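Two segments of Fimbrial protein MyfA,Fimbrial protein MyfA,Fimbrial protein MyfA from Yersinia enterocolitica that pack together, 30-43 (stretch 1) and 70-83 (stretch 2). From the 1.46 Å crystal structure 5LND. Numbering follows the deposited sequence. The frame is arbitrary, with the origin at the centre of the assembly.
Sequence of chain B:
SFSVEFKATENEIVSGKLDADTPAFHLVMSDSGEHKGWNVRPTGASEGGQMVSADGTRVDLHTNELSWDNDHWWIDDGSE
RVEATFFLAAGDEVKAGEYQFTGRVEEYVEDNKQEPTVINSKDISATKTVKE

Stretch 1 (30-43) SDSGEHKGWNVRPT
Stretch 2 (70-83) NDHWWIDDGSERVE

How do the backbones run? The strand through Trp-38 to Val-40 lies antiparallel to strand 72-75, their axes 4.6 Å apart at 171°, with Asn-39 opposite Trp-74 (CA to CA 4.4 Å). At Gly-37, phi/psi -173/-161, CA comes within 4.0 Å of Asp-76 CA, and an ideal CB would clash with Ile-75 O. A second short ladder pairs Ser-30 with Arg-81 (CA to CA 4.5 Å), its register shifted by two across the intervening loops.

Which hydrogen bonds hold them? Extended backbones bring amides opposite carbonyls: Trp-38 N to Ile-75 O is 3.0 Å and Ile-75 N to Trp-38 O 3.1 Å, then Val-40 N to Trp-73 O 2.8 Å and Trp-73 N to Val-40 O 2.9 Å. Asp-31 N donates to Glu-80 O at 2.9 Å.

Where do apolar groups meet? Trp-38 (m, chi2 85°), Val-40 (t), Trp-73 (m, chi2 -83°) and Ile-75 (t, t) share one sheet face. Trp-38 CD1 lies 3.8 Å from Val-82 CG2, and Pro-42 CG 4.0 Å from Trp-73 CZ3, van der Waals contacts between carbon surfaces.

What do polar side chains and water add? Arg-41 (m, t, t, chi4 -105°) sets NH1 over one face of the His-72 ring (p, chi2 -86°), whose ND1 donates to Asp-71 OD1 at 2.7 Å. One water bridges Asn-39 OD1 (3.0 Å) and His-72 NE2 (2.6 Å).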

# COMPACT_ATOMS: atom_id res chain seq x y z
N SER B 30 -0.23 -28.29 -14.26
CA SER B 30 -0.34 -29.50 -15.08
C SER B 30 -0.11 -30.81 -14.35
O SER B 30 0.75 -30.91 -13.46
CB SER B 30 0.61 -29.41 -16.27
OG SER B 30 0.22 -28.38 -17.15
N ASP B 31 -0.90 -31.82 -14.74
CA ASP B 31 -0.63 -33.22 -14.44
C ASP B 31 -1.59 -34.13 -15.19
O ASP B 31 -2.80 -33.93 -15.16
CB ASP B 31 -0.75 -33.52 -12.95
CG ASP B 31 -0.03 -34.79 -12.56
OD1 ASP B 31 0.41 -35.52 -13.46
OD2 ASP B 31 0.08 -35.07 -11.35
N SER B 32 -1.04 -35.15 -15.85
CA SER B 32 -1.86 -36.14 -16.54
C SER B 32 -2.20 -37.30 -15.62
O SER B 32 -3.06 -38.12 -15.94
CB SER B 32 -1.13 -36.67 -17.77
OG SER B 32 0.17 -37.13 -17.44
N GLY B 33 -1.52 -37.36 -14.48
CA GLY B 33 -1.86 -38.34 -13.46
C GLY B 33 -3.19 -37.99 -12.84
O GLY B 33 -3.63 -36.84 -12.90
N GLU B 34 -3.86 -38.99 -12.25
CA GLU B 34 -5.20 -38.79 -11.71
C GLU B 34 -5.18 -37.90 -10.46
O GLU B 34 -4.40 -38.14 -9.54
CB GLU B 34 -5.84 -40.14 -11.39
CG GLU B 34 -7.30 -40.05 -10.96
CD GLU B 34 -7.80 -41.29 -10.24
OE1 GLU B 34 -6.98 -42.03 -9.67
OE2 GLU B 34 -9.03 -41.51 -10.23
N HIS B 35 -6.04 -36.89 -10.44
CA HIS B 35 -6.14 -35.94 -9.31
C HIS B 35 -7.52 -35.28 -9.23
O HIS B 35 -8.24 -35.23 -10.22
CB HIS B 35 -5.06 -34.87 -9.42
CG HIS B 35 -5.15 -34.04 -10.67
ND1 HIS B 35 -4.59 -34.44 -11.87
CD2 HIS B 35 -5.73 -32.84 -10.91
CE1 HIS B 35 -4.82 -33.52 -12.79
NE2 HIS B 35 -5.51 -32.54 -12.23
N LYS B 36 -7.87 -34.76 -8.06
CA LYS B 36 -9.16 -34.10 -7.88
C LYS B 36 -9.16 -32.64 -8.30
O LYS B 36 -10.04 -32.20 -9.04
CB LYS B 36 -9.62 -34.22 -6.43
CG LYS B 36 -11.06 -33.81 -6.22
CD LYS B 36 -11.43 -33.88 -4.76
CE LYS B 36 -12.88 -33.48 -4.54
NZ LYS B 36 -13.19 -33.46 -3.10
N GLY B 37 -8.19 -31.88 -7.81
CA GLY B 37 -8.14 -30.46 -8.10
C GLY B 37 -6.86 -29.81 -7.61
O GLY B 37 -5.87 -30.49 -7.36
N TRP B 38 -6.90 -28.48 -7.49
CA TRP B 38 -5.74 -27.69 -7.10
C TRP B 38 -6.07 -26.63 -6.05
O TRP B 38 -7.20 -26.16 -5.96
CB TRP B 38 -5.14 -26.99 -8.34
CG TRP B 38 -4.85 -27.90 -9.50
CD1 TRP B 38 -5.72 -28.30 -10.47
CD2 TRP B 38 -3.59 -28.51 -9.82
NE1 TRP B 38 -5.08 -29.12 -11.37
CE2 TRP B 38 -3.78 -29.26 -10.99
CE3 TRP B 38 -2.33 -28.49 -9.22
CZ2 TRP B 38 -2.74 -30.00 -11.57
CZ3 TRP B 38 -1.31 -29.20 -9.80
CH2 TRP B 38 -1.52 -29.95 -10.96
N ASN B 39 -5.07 -26.28 -5.25
CA ASN B 39 -5.14 -25.10 -4.41
C ASN B 39 -4.09 -24.10 -4.87
O ASN B 39 -3.01 -24.50 -5.31
CB ASN B 39 -4.89 -25.48 -2.95
CG ASN B 39 -6.04 -26.25 -2.35
OD1 ASN B 39 -7.20 -26.00 -2.68
ND2 ASN B 39 -5.74 -27.19 -1.46
N VAL B 40 -4.41 -22.82 -4.82
CA VAL B 40 -3.39 -21.78 -4.94
C VAL B 40 -3.47 -20.96 -3.66
O VAL B 40 -4.44 -20.25 -3.43
CB VAL B 40 -3.58 -20.90 -6.19
CG1 VAL B 40 -2.40 -19.95 -6.36
CG2 VAL B 40 -3.75 -21.74 -7.42
N ARG B 41 -2.45 -21.09 -2.81
CA ARG B 41 -2.45 -20.45 -1.50
C ARG B 41 -1.43 -19.32 -1.41
O ARG B 41 -0.23 -19.55 -1.50
CB ARG B 41 -2.11 -21.48 -0.42
CG ARG B 41 -2.96 -22.73 -0.44
CD ARG B 41 -2.78 -23.48 0.85
NE ARG B 41 -3.70 -24.59 1.00
CZ ARG B 41 -4.75 -24.56 1.81
NH1 ARG B 41 -4.98 -23.47 2.52
NH2 ARG B 41 -5.57 -25.60 1.92
N PRO B 42 -1.91 -18.09 -1.19
CA PRO B 42 -1.01 -16.93 -1.03
C PRO B 42 -0.05 -17.10 0.14
O PRO B 42 -0.43 -17.67 1.16
CB PRO B 42 -1.97 -15.77 -0.73
CG PRO B 42 -3.28 -16.20 -1.31
CD PRO B 42 -3.33 -17.70 -1.13
N THR B 43 1.17 -16.61 -0.01
CA THR B 43 2.14 -16.74 1.07
C THR B 43 2.87 -15.43 1.33
O THR B 43 2.96 -14.58 0.44
CB THR B 43 3.18 -17.88 0.80
OG1 THR B 43 4.09 -17.48 -0.24
CG2 THR B 43 2.50 -19.21 0.42
N ASN B 70 -12.13 -18.52 1.87
CA ASN B 70 -11.57 -17.77 2.99
C ASN B 70 -10.23 -17.07 2.73
O ASN B 70 -10.12 -15.86 2.91
CB ASN B 70 -11.46 -18.70 4.20
CG ASN B 70 -12.17 -18.16 5.42
OD1 ASN B 70 -11.73 -18.39 6.54
ND2 ASN B 70 -13.26 -17.44 5.21
N ASP B 71 -9.22 -17.83 2.31
CA ASP B 71 -7.87 -17.26 2.20
C ASP B 71 -7.06 -17.75 0.99
O ASP B 71 -5.89 -17.40 0.85
CB ASP B 71 -7.08 -17.55 3.47
CG ASP B 71 -6.87 -19.03 3.70
OD1 ASP B 71 -7.56 -19.85 3.06
OD2 ASP B 71 -6.02 -19.40 4.54
N HIS B 72 -7.68 -18.54 0.12
CA HIS B 72 -6.94 -19.11 -1.02
C HIS B 72 -7.87 -19.47 -2.15
O HIS B 72 -9.08 -19.53 -1.98
CB HIS B 72 -6.14 -20.34 -0.58
CG HIS B 72 -6.98 -21.52 -0.20
ND1 HIS B 72 -7.49 -21.70 1.07
CD2 HIS B 72 -7.40 -22.58 -0.93
CE1 HIS B 72 -8.19 -22.81 1.10
NE2 HIS B 72 -8.16 -23.37 -0.10
N TRP B 73 -7.29 -19.72 -3.32
CA TRP B 73 -8.08 -20.13 -4.45
C TRP B 73 -8.05 -21.64 -4.56
O TRP B 73 -7.11 -22.29 -4.11
CB TRP B 73 -7.59 -19.50 -5.75
CG TRP B 73 -7.81 -18.01 -5.84
CD1 TRP B 73 -8.95 -17.37 -6.22
CD2 TRP B 73 -6.85 -16.99 -5.55
NE1 TRP B 73 -8.75 -16.01 -6.19
CE2 TRP B 73 -7.48 -15.75 -5.78
CE3 TRP B 73 -5.52 -17.01 -5.12
CZ2 TRP B 73 -6.81 -14.53 -5.59
CZ3 TRP B 73 -4.87 -15.80 -4.93
CH2 TRP B 73 -5.52 -14.59 -5.16
N TRP B 74 -9.10 -22.21 -5.15
CA TRP B 74 -9.16 -23.64 -5.34
C TRP B 74 -10.06 -23.95 -6.52
O TRP B 74 -10.84 -23.11 -6.95
CB TRP B 74 -9.69 -24.33 -4.09
CG TRP B 74 -11.12 -24.01 -3.81
CD1 TRP B 74 -11.60 -22.88 -3.24
CD2 TRP B 74 -12.26 -24.85 -4.08
NE1 TRP B 74 -12.97 -22.95 -3.14
CE2 TRP B 74 -13.40 -24.15 -3.64
CE3 TRP B 74 -12.42 -26.11 -4.64
CZ2 TRP B 74 -14.68 -24.68 -3.76
CZ3 TRP B 74 -13.69 -26.63 -4.75
CH2 TRP B 74 -14.81 -25.92 -4.31
N ILE B 75 -9.94 -25.16 -7.03
CA ILE B 75 -10.78 -25.61 -8.11
C ILE B 75 -10.77 -27.13 -8.07
O ILE B 75 -9.76 -27.75 -7.71
CB ILE B 75 -10.29 -25.06 -9.47
CG1 ILE B 75 -11.35 -25.22 -10.55
CG2 ILE B 75 -8.99 -25.73 -9.89
CD1 ILE B 75 -10.91 -24.70 -11.91
N ASP B 76 -11.91 -27.74 -8.40
CA ASP B 76 -11.94 -29.17 -8.64
C ASP B 76 -11.86 -29.39 -10.15
O ASP B 76 -12.86 -29.27 -10.85
CB ASP B 76 -13.23 -29.80 -8.12
CG ASP B 76 -13.26 -29.92 -6.61
OD1 ASP B 76 -12.21 -29.94 -5.95
OD2 ASP B 76 -14.38 -30.00 -6.10
N ASP B 77 -10.65 -29.68 -10.63
CA ASP B 77 -10.43 -29.89 -12.06
C ASP B 77 -9.44 -31.03 -12.22
O ASP B 77 -8.28 -30.93 -11.81
CB ASP B 77 -9.89 -28.62 -12.72
CG ASP B 77 -9.75 -28.75 -14.24
OD1 ASP B 77 -8.94 -29.57 -14.70
OD2 ASP B 77 -10.43 -28.00 -14.96
N GLY B 78 -9.90 -32.13 -12.80
CA GLY B 78 -9.09 -33.32 -12.90
C GLY B 78 -8.41 -33.48 -14.24
O GLY B 78 -7.68 -34.45 -14.45
N SER B 79 -8.63 -32.53 -15.15
CA SER B 79 -8.00 -32.57 -16.47
C SER B 79 -6.48 -32.50 -16.36
O SER B 79 -5.92 -32.28 -15.29
CB SER B 79 -8.54 -31.45 -17.36
OG SER B 79 -8.15 -30.19 -16.89
N GLU B 80 -5.81 -32.70 -17.48
CA GLU B 80 -4.36 -32.71 -17.49
C GLU B 80 -3.76 -31.32 -17.33
O GLU B 80 -2.59 -31.18 -16.98
CB GLU B 80 -3.84 -33.34 -18.77
CG GLU B 80 -4.17 -32.53 -20.00
CD GLU B 80 -3.93 -33.30 -21.26
OE1 GLU B 80 -3.53 -34.48 -21.17
OE2 GLU B 80 -4.16 -32.74 -22.35
N ARG B 81 -4.56 -30.28 -17.59
CA ARG B 81 -4.04 -28.93 -17.53
C ARG B 81 -5.09 -27.89 -17.17
O ARG B 81 -6.15 -27.82 -17.79
CB ARG B 81 -3.40 -28.57 -18.87
CG ARG B 81 -2.56 -27.32 -18.80
CD ARG B 81 -1.54 -27.30 -19.92
NE ARG B 81 -2.01 -26.63 -21.12
CZ ARG B 81 -1.51 -25.49 -21.58
NH1 ARG B 81 -0.52 -24.89 -20.95
NH2 ARG B 81 -2.01 -24.95 -22.69
N VAL B 82 -4.78 -27.10 -16.14
CA VAL B 82 -5.58 -25.94 -15.76
C VAL B 82 -4.80 -24.64 -15.97
O VAL B 82 -3.63 -24.54 -15.59
CB VAL B 82 -5.99 -25.99 -14.29
CG1 VAL B 82 -6.83 -24.77 -13.92
CG2 VAL B 82 -6.73 -27.26 -13.99
N GLU B 83 -5.45 -23.66 -16.57
CA GLU B 83 -4.89 -22.32 -16.67
C GLU B 83 -5.74 -21.33 -15.91
O GLU B 83 -6.97 -21.49 -15.82
CB GLU B 83 -4.78 -21.90 -18.12
CG GLU B 83 -4.14 -22.94 -19.01
CD GLU B 83 -3.63 -22.36 -20.29
OE1 GLU B 83 -3.80 -21.14 -20.49
OE2 GLU B 83 -3.06 -23.11 -21.09
O HOH W 1 -5.34 -35.51 -15.97
O HOH W 2 -6.27 -37.47 -15.48
O HOH W 3 -7.89 -36.59 -13.09
O HOH W 4 -9.51 -25.51 -0.88
O HOH W 5 -4.42 -20.71 2.47